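Long-range contacts in malonyl CoA-acyl carrier protein transacylase (Staphylococcus aureus, PDB 3IM9), which transfers the malonyl group from malonyl-CoA to holo-acyl carrier protein, supplying the malonyl-[ACP] used in fatty acid biosynthesis: residues V24-D29 / P72-H77; T38-S43 / S78-A83; S136-L141 / I173-H178; D159-P164 / S208-V213. All blocks are in the same frame, centred on the assembly; numbering follows the deposited sequence.

Overall arrangement
Interactions 1 and 2 share helix 67-84: the first packs a loop on its middle, the second a neighbouring helix on its C-terminal half. Their centres lie 9 Å apart and they touch, Leu41 meeting both Ala27 and Thr76. Both are buried, with no hydrogen bond across the segments. Interactions 3 and 4 belong to the mixed sheet and its surroundings, where strands 162-169 and 172-176 are neighbours; their centres are 11 Å apart. Interaction 3 is a buried strand pairing with six backbone hydrogen bonds, whereas interaction 4 lies at the surface, its polar bonds converging on one carboxylate beside an Ile161-Leu210 contact. The centres of interactions 2 and 4 are 35 Å apart, across the chain's centre.

Interaction 1 (V24-D29 / P72-H77); sequences VGMAQD and PALLTH
Met26 and Ala27 approach His77 from a loop and cover part of its ring, while the Met26 side chain continues to the backbone of helix 67-84. The two residues are the central pair of a type II turn running from Gly25 to Gln28, which is closed by Gln28 N bonding to Gly25 O. Both CB atoms are directed at the helix.

Starting at the root of Met26, CB lies 3.5 Å from His77 CD2, obliquely above that corner of the ring. CG stands between the backbone N and the carbonyl carbon (chi1 59°), the chain then runs extended to SD, and the bend at chi3 (-73°) places CE against the helix. That methyl meets several atoms at once: Ala73 O at 3.5 Å, His77 CB at 3.7 Å and Leu74 CD2 at 4.1 Å. Ala27 contributes a single methyl. Its CB sits 3.9 Å from the centroid of the His77 ring, 28° off the normal, which defines a CH-pi contact over the face, and ND1 is the ring atom it comes nearest to, at 3.5 Å. Ala27 N also lies above this face, toward the rim, 3.5 Å from the ring plane.

Further out, Met56 of helix 52-57 covers Met26, Ala27 and Ala73, so the loop after strand 11-16 is packed between helices. Leu74 reaches to about 9 Å, side chain to side chain, from Ser97, the probable nucleophile. The contact is mainly van der Waals and CH-pi: no hydrogen bond crosses, and His77 ND1 is buried beneath a methyl with no hydrogen-bonding partner in the model, which probably carries a desolvation cost, offset by the packing.

Interaction 2 (T38-S43 / S78-A83); sequences TEILTS and SSALLA
Ile40 sets its branched side chain against Ser79, Ala80 and Ala83, and most of the contact passes through it. Its two branches divide the work. CG1, anti to the carbonyl carbon (chi1 -65°), meets Ala83 CB at 3.8 Å and also lies near the carbonyl oxygen of Ser79. CG2 goes the other way along the helix, to 3.7 Å from Ala80 N and 3.9 Å from Ser79 CB. Beside it Leu41 adds a second, lighter touch, its CG resting 4.0 Å from Ala80 CB, so that this alanine methyl has a neighbour from each of two successive residues.

The short segments of the helices run antiparallel, with an angle of 153° between their directions and an axis separation of 8.3 Å. Ile40 CG2 also touches Thr76 O one turn earlier, so the isoleucine rests over the surface formed by Ser79, Ala80 and Ala83 with that carbonyl oxygen at its margin. Ala80 and Ala83 carry only methyl side chains, consistent with the close axes.

In the next shell, Phe112 of helix 112-128 packs on both Ile40 and Ser79. The Ser79 hydroxyl is turned back to Leu75 O within its own helix, so that of its side chain CB, not OG, meets Ile40, while Ser78, on the far side, bonds to Ile281 O and ties helix 67-84 to strand 275-281. No hydrogen bond crosses between the two segments, which implies that shape fit and apolar burial, rather than polar pairing, hold helix 35-47 on helix 67-84 here.

Interaction 3 (S136-L141 / I173-H178); sequences SMAAVL and IVVSGH
Ala138 O receives Val175 N at 2.8 Å, with an N-H...O angle of 166°, and is further approached by Val174 CA in a CA-H...O contact of 3.3 Å. Such bonding pairs strands 135-141 and 172-176, the middle strands of the ferredoxin-like subdomain of this acyltransferase fold, whose antiparallel strands follow the order 4-1-3-2.

Three hydrogen-bonded pairs, Ser136 with Gly177, Ala138 with Val175 and Val140 with Ile173, supply two bonds each. They alternate with the non-hydrogen-bonded pairs Met137 with Ser176 and Ala139 with Val174. The segment axes make an angle of 150°, so the strands are twisted rather than exactly antiparallel.

The sheet's two faces differ in what they meet. Ala138, Val140 and Val175 face helices 145-155 and 179-188, and there Val140 CG2 lies 4.0 Å from Val175 CG1, the two side chains crossing at a slant. Met137, Ala139, Val174 and Ser176 occupy the other face, where the side chain of Met137 comes within about 5 Å of that of His207, an active-site residue by similarity. Ser176 OG bonds to Phe206 O, next in sequence to that histidine, while Met137 CG rests 3.5 Å from the same hydroxyl oxygen. Bent at chi3 (86°), the methionine turns its CE methyl to 3.8 Å from Val174 CG1.

Interaction 4 (D159-P164 / S208-V213); sequences DKIIEP and SSLMKV
Glu163 points its carboxylate at the backbone and hydroxyl of Ser209, and both oxygens are met on their syn sides. OE1 accepts a hydrogen bond from Ser209 OG at 2.7 Å, the donor lying 22° out of the carboxylate plane. OE2 accepts from Ser209 N at 2.9 Å, 18° out of plane, in a bond whose N-H...O angle is 165°. This two-pronged grip would fix the rotation of the carboxylate, which is carried there on a chain extended beyond CG; Ser208 CA comes within 3.3 Å of OE2.

Ser209 opens the 3-10 segment 209-211, so the acidic group lies at its N-terminal end, where the charge may be favourably placed. The preceding Ser208 forms an ST turn, its OG accepting from Leu210 N at 3.2 Å while bonding also to Pro205 O. Strand 162-169 of the ferredoxin-like subdomain is thereby joined to the loop that follows His207, an active-site residue inferred from related enzymes.

Next to the polar pair, Ile161 and Leu210 lie alongside each other with their chains running oppositely. Ile161 CD1 lies 4.0 Å from Leu210 CG, and Leu210 also packs on Phe130.

Interaction 1 (V24-D29 / P72-H77)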
loop_
_atom_site.group_PDB
_atom_site.type_symbol
_atom_site.label_atom_id
_atom_site.label_comp_id
_atom_site.label_asym_id
_atom_site.label_seq_id
_atom_site.Cartn_x
_atom_site.Cartn_y
_atom_site.Cartn_z
ATOM N N VAL A 24 -10.480 -5.223 12.463
ATOM C CA VAL A 24 -11.846 -5.661 12.536
ATOM C C VAL A 24 -12.718 -4.493 12.982
ATOM O O VAL A 24 -12.416 -3.732 13.924
ATOM C CB VAL A 24 -12.048 -6.864 13.451
ATOM C CG1 VAL A 24 -13.547 -7.265 13.393
ATOM C CG2 VAL A 24 -11.098 -7.977 13.014
ATOM N N GLY A 25 -13.786 -4.276 12.211
ATOM C CA GLY A 25 -14.726 -3.175 12.445
ATOM C C GLY A 25 -14.575 -2.100 11.360
ATOM O O GLY A 25 -15.387 -1.165 11.280
ATOM N N MET A 26 -13.539 -2.205 10.528
ATOM C CA MET A 26 -13.261 -1.179 9.511
ATOM C C MET A 26 -14.460 -0.964 8.589
ATOM O O MET A 26 -15.021 -1.931 8.015
ATOM C CB MET A 26 -12.006 -1.525 8.710
ATOM C CG MET A 26 -12.112 -2.892 7.992
ATOM S SD MET A 26 -10.495 -3.471 7.334
ATOM C CE MET A 26 -10.286 -2.348 5.899
ATOM N N ALA A 27 -14.834 0.334 8.487
ATOM C CA ALA A 27 -15.948 0.815 7.630
ATOM C C ALA A 27 -17.324 0.531 8.221
ATOM O O ALA A 27 -18.315 0.897 7.542
ATOM C CB ALA A 27 -15.798 0.301 6.134
ATOM N N GLN A 28 -17.395 -0.078 9.404
ATOM C CA GLN A 28 -18.750 -0.430 9.903
ATOM C C GLN A 28 -19.570 0.861 10.167
ATOM O O GLN A 28 -20.782 0.825 10.023
ATOM C CB GLN A 28 -18.636 -1.389 11.080
ATOM C CG GLN A 28 -18.250 -0.665 12.267
ATOM C CD GLN A 28 -18.005 -1.643 13.392
ATOM O OE1 GLN A 28 -17.262 -1.300 14.315
ATOM N NE2 GLN A 28 -18.529 -2.928 13.263
ATOM N N ASP A 29 -18.891 1.961 10.440
ATOM C CA ASP A 29 -19.558 3.201 10.669
ATOM C C ASP A 29 -20.091 3.836 9.417
ATOM O O ASP A 29 -21.009 4.727 9.492
ATOM C CB ASP A 29 -18.657 4.139 11.452
ATOM C CG ASP A 29 -17.314 4.480 10.713
ATOM O OD1 ASP A 29 -16.785 5.592 10.958
ATOM O OD2 ASP A 29 -16.889 3.600 9.926
ATOM N N PRO A 72 -8.843 -6.667 -0.908
ATOM C CA PRO A 72 -10.115 -6.045 -1.298
ATOM C C PRO A 72 -10.759 -5.342 -0.116
ATOM O O PRO A 72 -11.420 -4.315 -0.352
ATOM C CB PRO A 72 -11.012 -7.255 -1.750
ATOM C CG PRO A 72 -10.306 -8.487 -1.184
ATOM C CD PRO A 72 -8.823 -8.121 -1.176
ATOM N N ALA A 73 -10.513 -5.783 1.129
ATOM C CA ALA A 73 -11.089 -5.033 2.262
ATOM C C ALA A 73 -10.531 -3.621 2.385
ATOM O O ALA A 73 -11.274 -2.662 2.579
ATOM C CB ALA A 73 -10.732 -5.843 3.549
ATOM N N LEU A 74 -9.235 -3.446 2.214
ATOM C CA LEU A 74 -8.604 -2.146 2.314
ATOM C C LEU A 74 -9.023 -1.282 1.130
ATOM O O LEU A 74 -9.287 -0.093 1.352
ATOM C CB LEU A 74 -7.070 -2.327 2.313
ATOM C CG LEU A 74 -6.476 -2.837 3.633
ATOM C CD1 LEU A 74 -5.072 -3.455 3.388
ATOM C CD2 LEU A 74 -6.389 -1.723 4.671
ATOM N N LEU A 75 -8.974 -1.837 -0.091
ATOM C CA LEU A 75 -9.456 -1.041 -1.232
ATOM C C LEU A 75 -10.880 -0.549 -1.014
ATOM O O LEU A 75 -11.176 0.625 -1.337
ATOM C CB LEU A 75 -9.346 -1.901 -2.516
ATOM C CG LEU A 75 -9.705 -1.090 -3.769
ATOM C CD1 LEU A 75 -8.471 -0.383 -4.282
ATOM C CD2 LEU A 75 -10.162 -2.078 -4.833
ATOM N N THR A 76 -11.735 -1.459 -0.503
ATOM C CA THR A 76 -13.132 -1.110 -0.326
ATOM C C THR A 76 -13.269 -0.011 0.727
ATOM O O THR A 76 -14.005 1.002 0.511
ATOM C CB THR A 76 -13.884 -2.318 0.136
ATOM O OG1 THR A 76 -13.843 -3.245 -0.984
ATOM C CG2 THR A 76 -15.370 -1.987 0.412
ATOM N N HIS A 77 -12.554 -0.093 1.858
ATOM C CA HIS A 77 -12.682 0.914 2.913
ATOM C C HIS A 77 -12.166 2.263 2.417
ATOM O O HIS A 77 -12.865 3.286 2.528
ATOM C CB HIS A 77 -11.847 0.449 4.102
ATOM C CG HIS A 77 -12.045 1.271 5.359
ATOM N ND1 HIS A 77 -12.953 2.310 5.532
ATOM C CD2 HIS A 77 -11.389 1.103 6.521
ATOM C CE1 HIS A 77 -12.850 2.728 6.800
ATOM N NE2 HIS A 77 -11.881 2.022 7.395
#

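Interaction 2 (T38-S43 / S78-A83)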
loop_
_atom_site.group_PDB
_atom_site.type_symbol
_atom_site.label_atom_id
_atom_site.label_comp_id
_atom_site.label_asym_id
_atom_site.label_seq_id
_atom_site.Cartn_x
_atom_site.Cartn_y
_atom_site.Cartn_z
ATOM N N THR A 38 -21.862 3.725 1.010
ATOM C CA THR A 38 -22.585 2.489 0.949
ATOM C C THR A 38 -22.694 1.908 -0.445
ATOM O O THR A 38 -22.658 0.696 -0.630
ATOM C CB THR A 38 -24.032 2.695 1.554
ATOM O OG1 THR A 38 -23.894 3.157 2.892
ATOM C CG2 THR A 38 -24.899 1.468 1.496
ATOM N N GLU A 39 -22.724 2.788 -1.440
ATOM C CA GLU A 39 -22.639 2.299 -2.820
ATOM C C GLU A 39 -21.346 1.471 -3.103
ATOM O O GLU A 39 -21.416 0.412 -3.742
ATOM C CB GLU A 39 -22.700 3.495 -3.730
ATOM C CG GLU A 39 -22.628 3.100 -5.194
ATOM C CD GLU A 39 -22.887 4.287 -6.145
ATOM O OE1 GLU A 39 -22.850 5.518 -5.717
ATOM O OE2 GLU A 39 -23.115 3.940 -7.342
ATOM N N ILE A 40 -20.232 1.967 -2.554
ATOM C CA ILE A 40 -18.975 1.264 -2.714
ATOM C C ILE A 40 -19.015 -0.039 -1.936
ATOM O O ILE A 40 -18.664 -1.117 -2.444
ATOM C CB ILE A 40 -17.789 2.120 -2.265
ATOM C CG1 ILE A 40 -17.578 3.383 -3.148
ATOM C CG2 ILE A 40 -16.475 1.298 -2.242
ATOM C CD1 ILE A 40 -17.319 3.061 -4.634
ATOM N N LEU A 41 -19.453 0.037 -0.663
ATOM C CA LEU A 41 -19.457 -1.203 0.148
ATOM C C LEU A 41 -20.363 -2.269 -0.450
ATOM O O LEU A 41 -20.026 -3.432 -0.459
ATOM C CB LEU A 41 -19.903 -0.789 1.592
ATOM C CG LEU A 41 -18.826 0.018 2.266
ATOM C CD1 LEU A 41 -19.435 0.821 3.427
ATOM C CD2 LEU A 41 -17.738 -0.907 2.944
ATOM N N THR A 42 -21.537 -1.873 -0.949
ATOM C CA THR A 42 -22.466 -2.819 -1.560
ATOM C C THR A 42 -21.938 -3.282 -2.910
ATOM O O THR A 42 -22.111 -4.471 -3.223
ATOM C CB THR A 42 -23.819 -2.127 -1.810
ATOM O OG1 THR A 42 -24.429 -1.818 -0.543
ATOM C CG2 THR A 42 -24.755 -3.002 -2.580
ATOM N N SER A 43 -21.169 -2.437 -3.600
ATOM C CA SER A 43 -20.554 -2.933 -4.860
ATOM C C SER A 43 -19.607 -4.070 -4.581
ATOM O O SER A 43 -19.605 -5.072 -5.249
ATOM C CB SER A 43 -19.849 -1.809 -5.586
ATOM O OG SER A 43 -19.236 -2.247 -6.802
ATOM N N SER A 78 -10.990 2.313 1.805
ATOM C CA SER A 78 -10.442 3.560 1.323
ATOM C C SER A 78 -11.326 4.168 0.225
ATOM O O SER A 78 -11.533 5.392 0.206
ATOM C CB SER A 78 -9.014 3.366 0.777
ATOM O OG SER A 78 -8.097 3.184 1.870
ATOM N N SER A 79 -11.847 3.304 -0.662
ATOM C CA SER A 79 -12.669 3.854 -1.780
ATOM C C SER A 79 -14.005 4.342 -1.231
ATOM O O SER A 79 -14.608 5.273 -1.822
ATOM C CB SER A 79 -12.899 2.756 -2.804
ATOM O OG SER A 79 -11.628 2.426 -3.462
ATOM N N ALA A 80 -14.538 3.700 -0.206
ATOM C CA ALA A 80 -15.844 4.107 0.357
ATOM C C ALA A 80 -15.687 5.459 1.011
ATOM O O ALA A 80 -16.520 6.360 0.845
ATOM C CB ALA A 80 -16.337 3.057 1.390
ATOM N N LEU A 81 -14.594 5.647 1.753
ATOM C CA LEU A 81 -14.288 6.961 2.334
ATOM C C LEU A 81 -14.125 7.974 1.257
ATOM O O LEU A 81 -14.624 9.128 1.364
ATOM C CB LEU A 81 -13.060 6.953 3.244
ATOM C CG LEU A 81 -13.162 6.157 4.517
ATOM C CD1 LEU A 81 -11.795 5.951 5.145
ATOM C CD2 LEU A 81 -14.024 6.869 5.555
ATOM N N LEU A 82 -13.338 7.657 0.239
ATOM C CA LEU A 82 -13.080 8.582 -0.861
ATOM C C LEU A 82 -14.399 9.027 -1.513
ATOM O O LEU A 82 -14.537 10.218 -1.764
ATOM C CB LEU A 82 -12.074 7.875 -1.842
ATOM C CG LEU A 82 -11.640 8.783 -2.990
ATOM C CD1 LEU A 82 -10.703 9.795 -2.452
ATOM C CD2 LEU A 82 -10.926 7.868 -3.890
ATOM N N ALA A 83 -15.350 8.105 -1.716
ATOM C CA ALA A 83 -16.620 8.406 -2.464
ATOM C C ALA A 83 -17.414 9.401 -1.564
ATOM O O ALA A 83 -18.170 10.192 -2.116
ATOM C CB ALA A 83 -17.347 7.140 -2.693
#

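Interaction 3 (S136-L141 / I173-H178)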
loop_
_atom_site.group_PDB
_atom_site.type_symbol
_atom_site.label_atom_id
_atom_site.label_comp_id
_atom_site.label_asym_id
_atom_site.label_seq_id
_atom_site.Cartn_x
_atom_site.Cartn_y
_atom_site.Cartn_z
ATOM N N SER A 136 9.320 -15.393 3.493
ATOM C CA SER A 136 8.719 -14.579 4.545
ATOM C C SER A 136 9.244 -13.136 4.469
ATOM O O SER A 136 9.936 -12.772 3.510
ATOM C CB SER A 136 9.106 -15.234 5.885
ATOM O OG SER A 136 8.355 -14.627 6.949
ATOM N N MET A 137 8.903 -12.332 5.495
ATOM C CA MET A 137 9.316 -10.871 5.545
ATOM C C MET A 137 9.617 -10.564 6.976
ATOM O O MET A 137 9.079 -11.193 7.901
ATOM C CB MET A 137 8.241 -9.924 5.006
ATOM C CG MET A 137 7.823 -10.259 3.530
ATOM S SD MET A 137 6.518 -9.145 3.060
ATOM C CE MET A 137 7.483 -7.745 2.503
ATOM N N ALA A 138 10.482 -9.536 7.174
ATOM C CA ALA A 138 10.714 -9.069 8.534
ATOM C C ALA A 138 10.978 -7.577 8.505
ATOM O O ALA A 138 11.633 -7.066 7.608
ATOM C CB ALA A 138 11.962 -9.778 9.141
ATOM N N ALA A 139 10.516 -6.900 9.561
ATOM C CA ALA A 139 10.821 -5.454 9.654
ATOM C C ALA A 139 12.146 -5.265 10.403
ATOM O O ALA A 139 12.291 -5.713 11.527
ATOM C CB ALA A 139 9.668 -4.766 10.410
ATOM N N VAL A 140 13.054 -4.559 9.746
ATOM C CA VAL A 140 14.356 -4.228 10.419
ATOM C C VAL A 140 14.214 -2.772 10.907
ATOM O O VAL A 140 13.984 -1.850 10.078
ATOM C CB VAL A 140 15.504 -4.376 9.450
ATOM C CG1 VAL A 140 16.811 -3.988 10.172
ATOM C CG2 VAL A 140 15.560 -5.784 8.829
ATOM N N LEU A 141 14.337 -2.585 12.224
ATOM C CA LEU A 141 14.103 -1.247 12.768
ATOM C C LEU A 141 15.450 -0.729 13.227
ATOM O O LEU A 141 16.213 -1.443 13.855
ATOM C CB LEU A 141 13.138 -1.274 13.922
ATOM C CG LEU A 141 11.785 -1.936 13.551
ATOM C CD1 LEU A 141 10.830 -1.908 14.729
ATOM C CD2 LEU A 141 11.060 -1.336 12.285
ATOM N N ILE A 173 12.836 -0.589 7.561
ATOM C CA ILE A 173 13.035 -1.230 6.251
ATOM C C ILE A 173 12.548 -2.648 6.411
ATOM O O ILE A 173 13.087 -3.377 7.224
ATOM C CB ILE A 173 14.541 -1.232 5.799
ATOM C CG1 ILE A 173 15.141 0.231 5.775
ATOM C CG2 ILE A 173 14.655 -1.913 4.423
ATOM C CD1 ILE A 173 14.410 1.227 4.973
ATOM N N VAL A 174 11.521 -3.025 5.626
ATOM C CA VAL A 174 11.103 -4.423 5.657
ATOM C C VAL A 174 11.874 -5.136 4.604
ATOM O O VAL A 174 11.987 -4.651 3.501
ATOM C CB VAL A 174 9.565 -4.498 5.349
ATOM C CG1 VAL A 174 9.092 -5.974 5.471
ATOM C CG2 VAL A 174 8.733 -3.666 6.329
ATOM N N VAL A 175 12.405 -6.315 4.995
ATOM C CA VAL A 175 13.153 -7.139 4.069
ATOM C C VAL A 175 12.315 -8.415 3.753
ATOM O O VAL A 175 11.362 -8.750 4.484
ATOM C CB VAL A 175 14.504 -7.570 4.600
ATOM C CG1 VAL A 175 15.361 -6.248 4.867
ATOM C CG2 VAL A 175 14.388 -8.368 5.907
ATOM N N SER A 176 12.632 -9.057 2.632
ATOM C CA SER A 176 11.830 -10.189 2.173
ATOM C C SER A 176 12.661 -11.201 1.440
ATOM O O SER A 176 13.648 -10.860 0.780
ATOM C CB SER A 176 10.773 -9.613 1.209
ATOM O OG SER A 176 9.924 -10.609 0.767
ATOM N N GLY A 177 12.271 -12.468 1.533
ATOM C CA GLY A 177 13.012 -13.485 0.741
ATOM C C GLY A 177 12.848 -14.853 1.360
ATOM O O GLY A 177 11.811 -15.173 1.992
ATOM N N HIS A 178 13.835 -15.739 1.149
ATOM C CA HIS A 178 13.684 -17.106 1.716
ATOM C C HIS A 178 13.563 -17.082 3.219
ATOM O O HIS A 178 14.326 -16.367 3.895
ATOM C CB HIS A 178 14.921 -17.910 1.280
ATOM C CG HIS A 178 14.848 -18.285 -0.165
ATOM N ND1 HIS A 178 15.563 -17.598 -1.128
ATOM C CD2 HIS A 178 14.097 -19.214 -0.824
ATOM C CE1 HIS A 178 15.269 -18.092 -2.315
ATOM N NE2 HIS A 178 14.392 -19.082 -2.164
#

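Interaction 4 (D159-P164 / S208-V213)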
loop_
_atom_site.group_PDB
_atom_site.type_symbol
_atom_site.label_atom_id
_atom_site.label_comp_id
_atom_site.label_asym_id
_atom_site.label_seq_id
_atom_site.Cartn_x
_atom_site.Cartn_y
_atom_site.Cartn_z
ATOM N N ASP A 159 22.132 -20.012 -2.901
ATOM C CA ASP A 159 20.976 -19.837 -3.808
ATOM C C ASP A 159 19.721 -19.297 -3.079
ATOM O O ASP A 159 18.585 -19.456 -3.574
ATOM C CB ASP A 159 20.634 -21.154 -4.507
ATOM C CG ASP A 159 21.804 -21.664 -5.334
ATOM O OD1 ASP A 159 22.169 -20.917 -6.255
ATOM O OD2 ASP A 159 22.339 -22.782 -5.018
ATOM N N LYS A 160 19.929 -18.694 -1.910
ATOM C CA LYS A 160 18.798 -18.140 -1.145
ATOM C C LYS A 160 19.033 -16.647 -1.113
ATOM O O LYS A 160 20.173 -16.174 -1.174
ATOM C CB LYS A 160 18.688 -18.722 0.241
ATOM C CG LYS A 160 18.332 -20.198 0.223
ATOM C CD LYS A 160 18.120 -20.710 1.619
ATOM C CE LYS A 160 17.604 -22.143 1.510
ATOM N NZ LYS A 160 17.048 -22.694 2.811
ATOM N N ILE A 161 17.954 -15.905 -1.054
ATOM C CA ILE A 161 18.060 -14.440 -1.110
ATOM C C ILE A 161 17.182 -13.772 -0.064
ATOM O O ILE A 161 16.127 -14.290 0.351
ATOM C CB ILE A 161 17.707 -13.880 -2.495
ATOM C CG1 ILE A 161 16.256 -14.125 -2.758
ATOM C CG2 ILE A 161 18.670 -14.502 -3.608
ATOM C CD1 ILE A 161 15.760 -13.284 -3.842
ATOM N N ILE A 162 17.655 -12.608 0.375
ATOM C CA ILE A 162 16.842 -11.696 1.202
ATOM C C ILE A 162 17.119 -10.298 0.659
ATOM O O ILE A 162 18.285 -9.964 0.346
ATOM C CB ILE A 162 17.215 -11.894 2.659
ATOM C CG1 ILE A 162 16.451 -10.999 3.561
ATOM C CG2 ILE A 162 18.678 -11.736 2.900
ATOM C CD1 ILE A 162 16.671 -11.338 5.104
ATOM N N GLU A 163 16.101 -9.461 0.513
ATOM C CA GLU A 163 16.266 -8.170 -0.175
ATOM C C GLU A 163 15.446 -7.120 0.563
ATOM O O GLU A 163 14.367 -7.426 1.092
ATOM C CB GLU A 163 15.627 -8.250 -1.589
ATOM C CG GLU A 163 16.362 -9.155 -2.534
ATOM C CD GLU A 163 15.543 -9.563 -3.755
ATOM O OE1 GLU A 163 16.110 -10.231 -4.633
ATOM O OE2 GLU A 163 14.386 -9.222 -3.895
ATOM N N PRO A 164 15.832 -5.840 0.506
ATOM C CA PRO A 164 14.942 -4.764 1.017
ATOM C C PRO A 164 13.706 -4.801 0.151
ATOM O O PRO A 164 13.771 -4.926 -1.118
ATOM C CB PRO A 164 15.777 -3.480 0.750
ATOM C CG PRO A 164 17.275 -3.948 0.878
ATOM C CD PRO A 164 17.181 -5.314 0.097
ATOM N N SER A 208 9.794 -9.132 -3.163
ATOM C CA SER A 208 11.170 -9.628 -3.481
ATOM C C SER A 208 11.120 -10.213 -4.898
ATOM O O SER A 208 10.036 -10.524 -5.499
ATOM C CB SER A 208 11.577 -10.701 -2.467
ATOM O OG SER A 208 11.020 -11.990 -2.860
ATOM N N SER A 209 12.301 -10.375 -5.472
ATOM C CA SER A 209 12.447 -10.957 -6.838
ATOM C C SER A 209 11.827 -12.382 -6.953
ATOM O O SER A 209 11.431 -12.808 -8.067
ATOM C CB SER A 209 13.950 -10.946 -7.213
ATOM O OG SER A 209 14.656 -11.764 -6.289
ATOM N N LEU A 210 11.632 -13.080 -5.804
ATOM C CA LEU A 210 10.947 -14.361 -5.855
ATOM C C LEU A 210 9.501 -14.263 -6.371
ATOM O O LEU A 210 9.006 -15.239 -6.919
ATOM C CB LEU A 210 10.945 -15.038 -4.480
ATOM C CG LEU A 210 12.383 -15.362 -3.885
ATOM C CD1 LEU A 210 12.245 -15.852 -2.495
ATOM C CD2 LEU A 210 12.969 -16.445 -4.826
ATOM N N MET A 211 8.862 -13.066 -6.242
ATOM C CA MET A 211 7.464 -12.956 -6.661
ATOM C C MET A 211 7.318 -12.910 -8.196
ATOM O O MET A 211 6.202 -12.847 -8.696
ATOM C CB MET A 211 6.840 -11.721 -6.028
ATOM C CG MET A 211 6.807 -11.804 -4.444
ATOM S SD MET A 211 6.025 -13.327 -3.842
ATOM C CE MET A 211 4.270 -13.103 -4.452
ATOM N N LYS A 212 8.453 -12.973 -8.922
ATOM C CA LYS A 212 8.293 -13.127 -10.397
ATOM C C LYS A 212 7.482 -14.343 -10.761
ATOM O O LYS A 212 6.878 -14.392 -11.863
ATOM C CB LYS A 212 9.680 -13.184 -11.027
ATOM C CG LYS A 212 10.252 -11.814 -11.051
ATOM C CD LYS A 212 11.745 -11.877 -11.487
ATOM C CE LYS A 212 12.492 -10.493 -11.362
ATOM N NZ LYS A 212 13.968 -10.544 -11.773
ATOM N N VAL A 213 7.346 -15.327 -9.870
ATOM C CA VAL A 213 6.565 -16.554 -10.146
ATOM C C VAL A 213 5.104 -16.261 -10.466
ATOM O O VAL A 213 4.452 -17.144 -11.083
ATOM C CB VAL A 213 6.656 -17.651 -9.035
ATOM C CG1 VAL A 213 8.084 -18.158 -8.934
ATOM C CG2 VAL A 213 6.072 -17.156 -7.718
#